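Local atomic coordinates of fructose-bisphosphate aldolase (Slackia heliotrinireducens, PDB entry 4MOZ), a protein that belongs to the DeoC/LacD family of aldolases and folds as a TIM barrel, a closed ring of eight parallel strands with helices outside it. Residues G35-L39 with A264-A268; A248-Q253 with V298-L302. All coordinates share one frame; numbering follows the deposited sequence.

Interaction 1: residues G35-L39 with A264-A268; sequences GRLML and ASGNA
Strands 37-39 and 266-268 run parallel, their axes 4.7 Å apart at an angle of 9°, with Leu37 beside Gly266, Met38 beside Asn267 and Leu39 beside Ala268. Three backbone bonds tie them: Leu37 N to Ser265 O (2.8 Å), Asn267 N to Leu37 O (2.8 Å) and Leu39 N to Asn267 O (2.9 Å). Leu37 O also receives a CA-H contact from Gly266 CA at 3.1 Å; the missing side chain lets the carbonyl come this close. On the face shared by Leu37, Leu39 and Ala268, the CD2 branch of Leu39 meets Ala268 CB at 3.7 Å. The other face carries selenomethionine Met38 and Asn267, whose side chains slant across each other, Met38 CG resting 3.7 Å from Asn267 OD1. With chi1 at 38°, Asn267 has its CG lodged between backbone N and carbonyl carbon, which turns OD1 toward strand 37-39 and ND2 away from it. Its OD1 accepts from a water at 2.6 Å, which gives a longer bond to Leu39 O, while ND2 binds Thr292. Arg36 takes a bent path past Ser265, its CB and CD near that residue's carbonyl O, and its NH1 reaches Thr292 O. One face packs apolar groups alone; the other mixes the apolar chain of Met38 with an amide held at both ends, OD1 through water to Leu39 O and ND2 by Thr292 of helix 278-294. Since the first and last strands of the eight meet here, these bonds close the TIM barrel.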
loop_
_atom_site.group_PDB
_atom_site.type_symbol
_atom_site.label_atom_id
_atom_site.label_comp_id
_atom_site.label_asym_id
_atom_site.label_seq_id
_atom_site.Cartn_x
_atom_site.Cartn_y
_atom_site.Cartn_z
ATOM N N GLY C 35 -9.357 -29.298 26.140
ATOM C CA GLY C 35 -9.916 -29.123 24.799
ATOM C C GLY C 35 -10.975 -28.033 24.756
ATOM O O GLY C 35 -11.558 -27.768 23.706
ATOM N N ARG C 36 -11.225 -27.402 25.899
ATOM C CA ARG C 36 -12.216 -26.330 26.011
ATOM C C ARG C 36 -11.516 -25.002 26.287
ATOM O O ARG C 36 -10.554 -24.951 27.055
ATOM C CB ARG C 36 -13.206 -26.634 27.139
ATOM C CG ARG C 36 -14.068 -27.872 26.930
ATOM C CD ARG C 36 -15.501 -27.509 26.571
ATOM N NE ARG C 36 -16.374 -28.682 26.617
ATOM C CZ ARG C 36 -17.086 -29.064 27.677
ATOM N NH1 ARG C 36 -17.056 -28.365 28.808
ATOM N NH2 ARG C 36 -17.837 -30.152 27.601
ATOM N N LEU C 37 -11.999 -23.927 25.675
ATOM C CA LEU C 37 -11.351 -22.629 25.840
ATOM C C LEU C 37 -12.143 -21.670 26.714
ATOM O O LEU C 37 -13.232 -21.224 26.337
ATOM C CB LEU C 37 -11.047 -21.976 24.482
ATOM C CG LEU C 37 -10.308 -20.627 24.520
ATOM C CD1 LEU C 37 -8.889 -20.785 25.051
ATOM C CD2 LEU C 37 -10.295 -19.967 23.150
HETATM N N MSE C 38 -11.583 -21.362 27.881
HETATM C CA MSE C 38 -12.099 -20.299 28.739
HETATM C C MSE C 38 -11.240 -19.067 28.482
HETATM O O MSE C 38 -10.089 -19.005 28.918
HETATM C CB MSE C 38 -12.048 -20.711 30.217
HETATM C CG MSE C 38 -12.804 -19.789 31.169
HETATM SE SE MSE C 38 -12.011 -17.999 31.330
HETATM C CE MSE C 38 -13.030 -17.346 32.869
ATOM N N LEU C 39 -11.798 -18.101 27.757
ATOM C CA LEU C 39 -11.068 -16.896 27.369
ATOM C C LEU C 39 -11.491 -15.684 28.197
ATOM O O LEU C 39 -12.667 -15.310 28.221
ATOM C CB LEU C 39 -11.244 -16.618 25.866
ATOM C CG LEU C 39 -10.472 -15.435 25.259
ATOM C CD1 LEU C 39 -10.025 -15.740 23.839
ATOM C CD2 LEU C 39 -11.270 -14.133 25.304
ATOM N N ALA C 264 -20.782 -25.459 21.688
ATOM C CA ALA C 264 -19.615 -24.593 21.894
ATOM C C ALA C 264 -18.428 -25.348 22.500
ATOM O O ALA C 264 -18.612 -26.280 23.285
ATOM C CB ALA C 264 -19.988 -23.403 22.767
ATOM N N SER C 265 -17.216 -24.944 22.121
ATOM C CA SER C 265 -15.987 -25.507 22.672
ATOM C C SER C 265 -15.387 -24.595 23.740
ATOM O O SER C 265 -14.229 -24.757 24.139
ATOM C CB SER C 265 -14.965 -25.741 21.564
ATOM O OG SER C 265 -15.347 -26.836 20.758
ATOM N N GLY C 266 -16.177 -23.632 24.199
ATOM C CA GLY C 266 -15.743 -22.740 25.255
ATOM C C GLY C 266 -16.501 -21.435 25.284
ATOM O O GLY C 266 -17.601 -21.329 24.742
ATOM N N ASN C 267 -15.903 -20.438 25.927
ATOM C CA ASN C 267 -16.527 -19.129 26.086
ATOM C C ASN C 267 -15.506 -17.995 26.144
ATOM O O ASN C 267 -14.320 -18.229 26.400
ATOM C CB ASN C 267 -17.422 -19.107 27.329
ATOM C CG ASN C 267 -16.831 -19.888 28.490
ATOM O OD1 ASN C 267 -15.747 -19.570 28.997
ATOM N ND2 ASN C 267 -17.546 -20.926 28.919
ATOM N N ALA C 268 -15.979 -16.776 25.879
ATOM C CA ALA C 268 -15.173 -15.567 26.011
ATOM C C ALA C 268 -15.937 -14.558 26.856
ATOM O O ALA C 268 -17.074 -14.196 26.531
ATOM C CB ALA C 268 -14.851 -14.988 24.643
HETATM O O HOH W 1 -14.957 -17.184 29.566
#

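Interaction 2: residues A248-Q253 with V298-L302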
loop_
_atom_site.group_PDB
_atom_site.type_symbol
_atom_site.label_atom_id
_atom_site.label_comp_id
_atom_site.label_asym_id
_atom_site.label_seq_id
_atom_site.Cartn_x
_atom_site.Cartn_y
_atom_site.Cartn_z
ATOM N N ALA C 248 -26.105 -13.655 37.689
ATOM C CA ALA C 248 -25.039 -14.659 37.614
ATOM C C ALA C 248 -25.542 -16.061 37.256
ATOM O O ALA C 248 -24.913 -16.754 36.457
ATOM C CB ALA C 248 -24.245 -14.695 38.908
ATOM N N LYS C 249 -26.670 -16.465 37.843
ATOM C CA LYS C 249 -27.271 -17.769 37.554
ATOM C C LYS C 249 -27.706 -17.900 36.089
ATOM O O LYS C 249 -27.415 -18.907 35.444
ATOM C CB LYS C 249 -28.448 -18.063 38.491
ATOM C CG LYS C 249 -28.972 -19.490 38.376
ATOM C CD LYS C 249 -30.164 -19.754 39.282
ATOM C CE LYS C 249 -30.618 -21.200 39.153
ATOM N NZ LYS C 249 -31.670 -21.559 40.144
ATOM N N VAL C 250 -28.397 -16.884 35.575
ATOM C CA VAL C 250 -28.838 -16.862 34.178
ATOM C C VAL C 250 -27.632 -16.905 33.239
ATOM O O VAL C 250 -27.624 -17.648 32.251
ATOM C CB VAL C 250 -29.709 -15.621 33.876
ATOM C CG1 VAL C 250 -30.118 -15.583 32.408
ATOM C CG2 VAL C 250 -30.942 -15.608 34.771
ATOM N N PHE C 251 -26.613 -16.114 33.573
ATOM C CA PHE C 251 -25.362 -16.086 32.829
ATOM C C PHE C 251 -24.707 -17.470 32.753
ATOM O O PHE C 251 -24.304 -17.915 31.673
ATOM C CB PHE C 251 -24.396 -15.063 33.446
ATOM C CG PHE C 251 -23.026 -15.069 32.825
ATOM C CD1 PHE C 251 -22.789 -14.417 31.615
ATOM C CD2 PHE C 251 -21.972 -15.733 33.443
ATOM C CE1 PHE C 251 -21.528 -14.428 31.037
ATOM C CE2 PHE C 251 -20.709 -15.747 32.871
ATOM C CZ PHE C 251 -20.487 -15.095 31.667
ATOM N N LEU C 252 -24.606 -18.143 33.899
ATOM C CA LEU C 252 -23.942 -19.442 33.965
ATOM C C LEU C 252 -24.762 -20.521 33.266
ATOM O O LEU C 252 -24.205 -21.490 32.752
ATOM C CB LEU C 252 -23.625 -19.830 35.417
ATOM C CG LEU C 252 -22.591 -18.968 36.161
ATOM C CD1 LEU C 252 -22.727 -19.134 37.668
ATOM C CD2 LEU C 252 -21.163 -19.265 35.717
ATOM N N GLN C 253 -26.082 -20.329 33.241
ATOM C CA GLN C 253 -27.005 -21.210 32.521
ATOM C C GLN C 253 -26.870 -21.046 31.010
ATOM O O GLN C 253 -26.946 -22.023 30.270
ATOM C CB GLN C 253 -28.457 -20.964 32.963
ATOM C CG GLN C 253 -29.490 -21.918 32.364
ATOM C CD GLN C 253 -29.353 -23.350 32.870
ATOM O OE1 GLN C 253 -29.421 -23.607 34.071
ATOM N NE2 GLN C 253 -29.173 -24.290 31.948
ATOM N N VAL C 298 -24.853 -26.085 36.708
ATOM C CA VAL C 298 -25.072 -24.664 36.990
ATOM C C VAL C 298 -25.105 -24.388 38.501
ATOM O O VAL C 298 -24.469 -23.440 38.978
ATOM C CB VAL C 298 -26.364 -24.148 36.308
ATOM C CG1 VAL C 298 -26.691 -22.725 36.740
ATOM C CG2 VAL C 298 -26.228 -24.227 34.792
ATOM N N ASP C 299 -25.829 -25.233 39.238
ATOM C CA ASP C 299 -25.999 -25.082 40.686
ATOM C C ASP C 299 -24.685 -25.127 41.461
ATOM O O ASP C 299 -24.469 -24.315 42.359
ATOM C CB ASP C 299 -26.963 -26.141 41.241
ATOM C CG ASP C 299 -28.419 -25.844 40.919
ATOM O OD1 ASP C 299 -28.738 -24.708 40.499
ATOM O OD2 ASP C 299 -29.254 -26.756 41.089
ATOM N N ARG C 300 -23.813 -26.071 41.119
ATOM C CA ARG C 300 -22.526 -26.170 41.798
ATOM C C ARG C 300 -21.585 -25.040 41.389
ATOM O O ARG C 300 -20.769 -24.580 42.197
ATOM C CB ARG C 300 -21.870 -27.536 41.584
ATOM C CG ARG C 300 -20.889 -27.869 42.698
ATOM C CD ARG C 300 -20.088 -29.144 42.484
ATOM N NE ARG C 300 -19.020 -29.196 43.481
ATOM C CZ ARG C 300 -18.026 -30.075 43.500
ATOM N NH1 ARG C 300 -17.934 -31.013 42.568
ATOM N NH2 ARG C 300 -17.115 -30.010 44.461
ATOM N N ALA C 301 -21.704 -24.592 40.140
ATOM C CA ALA C 301 -20.941 -23.442 39.655
ATOM C C ALA C 301 -21.365 -22.162 40.380
ATOM O O ALA C 301 -20.522 -21.349 40.758
ATOM C CB ALA C 301 -21.106 -23.284 38.154
ATOM N N LEU C 302 -22.672 -22.009 40.583
ATOM C CA LEU C 302 -23.227 -20.865 41.296
ATOM C C LEU C 302 -22.735 -20.810 42.746
ATOM O O LEU C 302 -22.500 -19.722 43.286
ATOM C CB LEU C 302 -24.757 -20.892 41.235
ATOM C CG LEU C 302 -25.520 -19.689 41.798
ATOM C CD1 LEU C 302 -25.053 -18.379 41.174
ATOM C CD2 LEU C 302 -27.017 -19.876 41.607
#
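The side-chain amide of Gln253 offers one of its faces to Val298: methyl CG2 sits almost directly above OE1, 3.3 Å away, and the two side chains cross at about a right angle. A bend at chi2 (68°) brings the amide round to the valine, while NE2 is turned to Asp257 one helical turn further on, a hydrogen bond that helps fix the amide's rotation. The second flat group, the carboxylate of Asp299, has OD1 4.3 Å from Lys249 NZ; this is too far for a salt bridge, although the opposite charges probably attract each other weakly at the exposed margin. Lys249 contributes mainly through its hydrocarbon part. Extended from a CG anti to the backbone N (chi1 -171°), the chain runs across Leu302 at roughly a right angle, and CD2 of that leucine touches CB, CG and CD in turn, closest to CG at 3.8 Å. The other methyl, Leu302 CD1, is directed toward Ala248 CB and Leu252 CD1. Leu252 fills the middle: its CD1 reaches the backbone of helix 298-302, 4.1 Å from Leu302 CA, and its CB lies near Val298 CG1. The seam is thus apolar within and polar at its rim. The two helical segments cross at 132° with axes 9.7 Å apart, and both lean on helix 278-294, where Ile291 touches Leu252 and Ala301 alike. Helix 248-260, which connects strands 237-240 and 266-269 of the barrel, is in this way covered along one side by the later helix 298-305.

How the interactions relate
The centre of interaction 1 lies in the barrel wall about 7 Å from the centre of the chain, that of interaction 2 in the outer helical layer about 20 Å from it. Their centres are 16 Å apart and their nearest atoms about 6 Å, so they do not touch. The chain joins them, since helix 248-260 leads into strand 266-269. Helix 278-294 joins them in space: Ile288 meets Met38 and Asn267 from interaction 1, and Ile291, less than one turn on, meets Leu252 and Ala301 from interaction 2. Together they illustrate layered packing, with strand closure inside, then two helices, and helix 298-305 beyond.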